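Local coordinates for protein LbaCas13a H328A (C2c2) (Lachnospiraceae bacterium NK4A179, PDB 5WLH) that binds a CRISPR guide RNA and probably uses it to recognise and cleave target RNA, at residues R1246-H1251 with S1257-F1262. Numbering follows the deposited sequence.
Sequences RNYIEH and SFDRSF
R1260 lays its guanidinium flat over one face of the Y1248 ring. R1260 is modelled in two conformers and the stack describes one of them, so it is less sure. The planes are 18° apart, and R1260 CZ sits 3.9 Å from the ring centroid, a cation-pi stack. R1260 CD makes a CH-pi contact with the same face. The chain bends at chi3 (93°), which folds NE and the guanidinium back over the ring. Y1248 reaches across from the last turn of helix 1239-1250. This buried ring is the tight part of the contact; I1265 of helix 1262-1273 touches both it and R1260. The loose part is the solvent side, where S1257 and D1259 are exposed. There Y1248 OH donates to D1259 OD1 at 2.7 Å, near the ring plane, but the position of OD1 is less certain. The S1257 hydroxyl bonds instead to R1253 O. D1259 OD2 and R1260 NE form a weak salt bridge at 3.4 Å, at the guanidinium edge. Replacing Y1248 with an alanine is likely to leave the guanidinium without its aromatic platform. In this conformer, one tyrosine joins the helix end to the loop between helices 1254-1257 and 1262-1273: its face would serve a cation and, if OD1 is placed rightly, its hydroxyl a carboxylate.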
ATOM      1  N   ARG A1246       5.123 -13.990 -12.920  1.00 21.97           N
ATOM      2  CA  ARG A1246       4.121 -14.248 -11.897  1.00 21.74           C
ATOM      3  C   ARG A1246       4.364 -15.595 -11.232  1.00 23.74           C
ATOM      4  O   ARG A1246       4.358 -15.718 -10.000  1.00 20.80           O
ATOM      5  CB  ARG A1246       2.732 -14.199 -12.547  1.00 25.03           C
ATOM      6  CG  ARG A1246       1.573 -14.382 -11.594  1.00 29.18           C
ATOM      7  CD  ARG A1246       0.983 -15.774 -11.643  1.00 31.88           C
ATOM      8  NE  ARG A1246       0.070 -15.981 -10.521  1.00 33.29           N
ATOM      9  CZ  ARG A1246      -1.205 -15.616 -10.526  1.00 30.38           C
ATOM     10  NH1 ARG A1246      -1.728 -15.033 -11.605  1.00 31.27           N
ATOM     11  NH2 ARG A1246      -1.961 -15.829  -9.455  1.00 27.91           N
ATOM     12  N   ASN A1247       4.594 -16.626 -12.048  1.00 23.24           N
ATOM     13  CA  ASN A1247       4.809 -17.956 -11.494  1.00 22.91           C
ATOM     14  C   ASN A1247       6.097 -18.006 -10.699  1.00 20.66           C
ATOM     15  O   ASN A1247       6.152 -18.637  -9.637  1.00 25.40           O
ATOM     16  CB  ASN A1247       4.838 -18.998 -12.609  1.00 23.47           C
ATOM     17  CG  ASN A1247       3.465 -19.274 -13.195  1.00 29.75           C
ATOM     18  OD1 ASN A1247       2.431 -19.001 -12.579  1.00 31.32           O
ATOM     19  ND2 ASN A1247       3.452 -19.843 -14.391  1.00 31.64           N
ATOM     20  N   TYR A1248       7.148 -17.356 -11.207  1.00 23.80           N
ATOM     21  CA  TYR A1248       8.416 -17.337 -10.496  1.00 21.86           C
ATOM     22  C   TYR A1248       8.221 -16.822  -9.082  1.00 21.88           C
ATOM     23  O   TYR A1248       8.688 -17.425  -8.113  1.00 21.33           O
ATOM     24  CB  TYR A1248       9.415 -16.473 -11.260  1.00 23.77           C
ATOM     25  CG  TYR A1248      10.810 -16.499 -10.696  1.00 26.76           C
ATOM     26  CD1 TYR A1248      11.733 -17.438 -11.125  1.00 27.61           C
ATOM     27  CD2 TYR A1248      11.202 -15.586  -9.728  1.00 28.56           C
ATOM     28  CE1 TYR A1248      13.004 -17.461 -10.615  1.00 30.77           C
ATOM     29  CE2 TYR A1248      12.466 -15.608  -9.205  1.00 30.15           C
ATOM     30  CZ  TYR A1248      13.368 -16.551  -9.652  1.00 31.38           C
ATOM     31  OH  TYR A1248      14.644 -16.575  -9.129  1.00 31.53           O
ATOM     32  N   ILE A1249       7.508 -15.703  -8.949  1.00 20.48           N
ATOM     33  CA  ILE A1249       7.265 -15.119  -7.635  1.00 19.61           C
ATOM     34  C   ILE A1249       6.373 -16.035  -6.802  1.00 15.80           C
ATOM     35  O   ILE A1249       6.717 -16.423  -5.676  1.00 20.42           O
ATOM     36  CB  ILE A1249       6.625 -13.731  -7.787  1.00 21.69           C
ATOM     37  CG1 ILE A1249       7.600 -12.767  -8.473  1.00 21.39           C
ATOM     38  CG2 ILE A1249       6.180 -13.205  -6.433  1.00 20.13           C
ATOM     39  CD1 ILE A1249       6.880 -11.557  -9.062  1.00 19.88           C
ATOM     40  N   GLU A1250       5.196 -16.366  -7.335  1.00 18.78           N
ATOM     41  CA  GLU A1250       4.205 -17.029  -6.494  1.00 20.60           C
ATOM     42  C   GLU A1250       4.613 -18.451  -6.144  1.00 23.59           C
ATOM     43  O   GLU A1250       4.167 -18.990  -5.121  1.00 23.92           O
ATOM     44  CB  GLU A1250       2.830 -17.031  -7.153  1.00 23.33           C
ATOM     45  CG  GLU A1250       1.759 -17.468  -6.152  1.00 28.93           C
ATOM     46  CD  GLU A1250       0.373 -17.009  -6.516  1.00 32.14           C
ATOM     47  OE1 GLU A1250       0.215 -16.430  -7.606  1.00 30.96           O
ATOM     48  OE2 GLU A1250      -0.553 -17.219  -5.699  1.00 31.30           O
ATOM     49  N   HIS A1251       5.426 -19.081  -6.976  1.00 24.11           N
ATOM     50  CA  HIS A1251       5.944 -20.399  -6.660  1.00 24.34           C
ATOM     51  C   HIS A1251       7.247 -20.350  -5.891  1.00 24.35           C
ATOM     52  O   HIS A1251       7.870 -21.401  -5.700  1.00 24.85           O
ATOM     53  CB  HIS A1251       6.142 -21.220  -7.933  1.00 23.84           C
ATOM     54  CG  HIS A1251       4.898 -21.346  -8.744  1.00 27.07           C
ATOM     55  ND1 HIS A1251       4.915 -21.582 -10.100  1.00 31.49           N
ATOM     56  CD2 HIS A1251       3.595 -21.262  -8.387  1.00 30.23           C
ATOM     57  CE1 HIS A1251       3.672 -21.642 -10.545  1.00 30.25           C
ATOM     58  NE2 HIS A1251       2.853 -21.446  -9.526  1.00 30.64           N
ATOM     59  N   SER A1257      16.421 -21.320  -6.643  1.00 37.43           N
ATOM     60  CA  SER A1257      17.374 -21.148  -7.728  1.00 41.18           C
ATOM     61  C   SER A1257      18.274 -19.933  -7.583  1.00 39.97           C
ATOM     62  O   SER A1257      19.429 -20.001  -7.998  1.00 37.89           O
ATOM     63  CB  SER A1257      16.639 -21.069  -9.072  1.00 41.68           C
ATOM     64  OG  SER A1257      15.860 -19.893  -9.158  1.00 48.26           O
ATOM     65  N   PHE A1258      17.788 -18.825  -7.016  1.00 36.04           N
ATOM     66  CA  PHE A1258      18.603 -17.621  -6.833  1.00 35.06           C
ATOM     67  C   PHE A1258      19.242 -17.171  -8.142  1.00 37.02           C
ATOM     68  O   PHE A1258      20.361 -16.647  -8.158  1.00 41.41           O
ATOM     69  CB  PHE A1258      19.674 -17.832  -5.754  1.00 36.97           C
ATOM     70  CG  PHE A1258      19.118 -18.248  -4.421  1.00 35.73           C
ATOM     71  CD1 PHE A1258      18.614 -17.302  -3.538  1.00 34.21           C
ATOM     72  CD2 PHE A1258      19.073 -19.585  -4.054  1.00 35.01           C
ATOM     73  CE1 PHE A1258      18.085 -17.684  -2.310  1.00 32.21           C
ATOM     74  CE2 PHE A1258      18.539 -19.974  -2.824  1.00 35.69           C
ATOM     75  CZ  PHE A1258      18.044 -19.020  -1.951  1.00 36.49           C
ATOM     76  N   ASP A1259      18.547 -17.381  -9.256  1.00 34.68           N
ATOM     77  CA  ASP A1259      19.056 -16.941 -10.547  1.00 40.59           C
ATOM     78  C   ASP A1259      18.861 -15.448 -10.749  1.00 42.44           C
ATOM     79  O   ASP A1259      19.498 -14.857 -11.631  1.00 45.93           O
ATOM     80  CB  ASP A1259      18.362 -17.703 -11.670  1.00 43.93           C
ATOM     81  CG  ASP A1259      16.861 -17.722 -11.504  1.00 45.91           C
ATOM     82  OD1 ASP A1259      16.385 -18.108 -10.415  1.00 44.22           O
ATOM     83  OD2 ASP A1259      16.163 -17.327 -12.456  1.00 52.13           O
ATOM     84  N   ARG A1260      17.994 -14.823  -9.961  0.51 40.05           N
ATOM     85  CA  ARG A1260      17.827 -13.382  -9.999  0.51 36.97           C
ATOM     86  C   ARG A1260      17.690 -12.873  -8.575  0.51 32.89           C
ATOM     87  O   ARG A1260      17.454 -13.637  -7.637  0.51 36.31           O
ATOM     88  CB  ARG A1260      16.616 -12.965 -10.839  0.51 36.96           C
ATOM     89  CG  ARG A1260      15.315 -13.620 -10.435  0.51 32.33           C
ATOM     90  CD  ARG A1260      14.263 -13.428 -11.519  0.51 33.62           C
ATOM     91  NE  ARG A1260      14.234 -14.545 -12.457  0.51 33.89           N
ATOM     92  CZ  ARG A1260      13.325 -14.695 -13.413  0.51 36.86           C
ATOM     93  NH1 ARG A1260      12.365 -13.796 -13.566  0.51 40.47           N
ATOM     94  NH2 ARG A1260      13.377 -15.746 -14.218  0.51 36.32           N
ATOM     95  N   SER A1261      17.847 -11.569  -8.429  1.00 27.93           N
ATOM     96  CA  SER A1261      17.817 -10.915  -7.135  1.00 22.47           C
ATOM     97  C   SER A1261      16.445 -10.317  -6.890  1.00 22.36           C
ATOM     98  O   SER A1261      15.633 -10.177  -7.800  1.00 23.73           O
ATOM     99  CB  SER A1261      18.861  -9.812  -7.081  1.00 22.41           C
ATOM    100  OG  SER A1261      18.664  -8.962  -8.191  1.00 25.57           O
ATOM    101  N   PHE A1262      16.202  -9.956  -5.630  1.00 22.75           N
ATOM    102  CA  PHE A1262      15.038  -9.141  -5.319  1.00 24.67           C
ATOM    103  C   PHE A1262      15.033  -7.862  -6.147  1.00 22.86           C
ATOM    104  O   PHE A1262      14.007  -7.475  -6.699  1.00 20.19           O
ATOM    105  CB  PHE A1262      15.002  -8.846  -3.818  1.00 21.69           C
ATOM    106  CG  PHE A1262      14.275  -9.907  -3.031  1.00 25.58           C
ATOM    107  CD1 PHE A1262      12.913 -10.115  -3.226  1.00 31.37           C
ATOM    108  CD2 PHE A1262      14.947 -10.711  -2.125  1.00 27.11           C
ATOM    109  CE1 PHE A1262      12.222 -11.090  -2.512  1.00 31.26           C
ATOM    110  CE2 PHE A1262      14.262 -11.700  -1.401  1.00 29.07           C
ATOM    111  CZ  PHE A1262      12.899 -11.884  -1.593  1.00 29.65           C
TER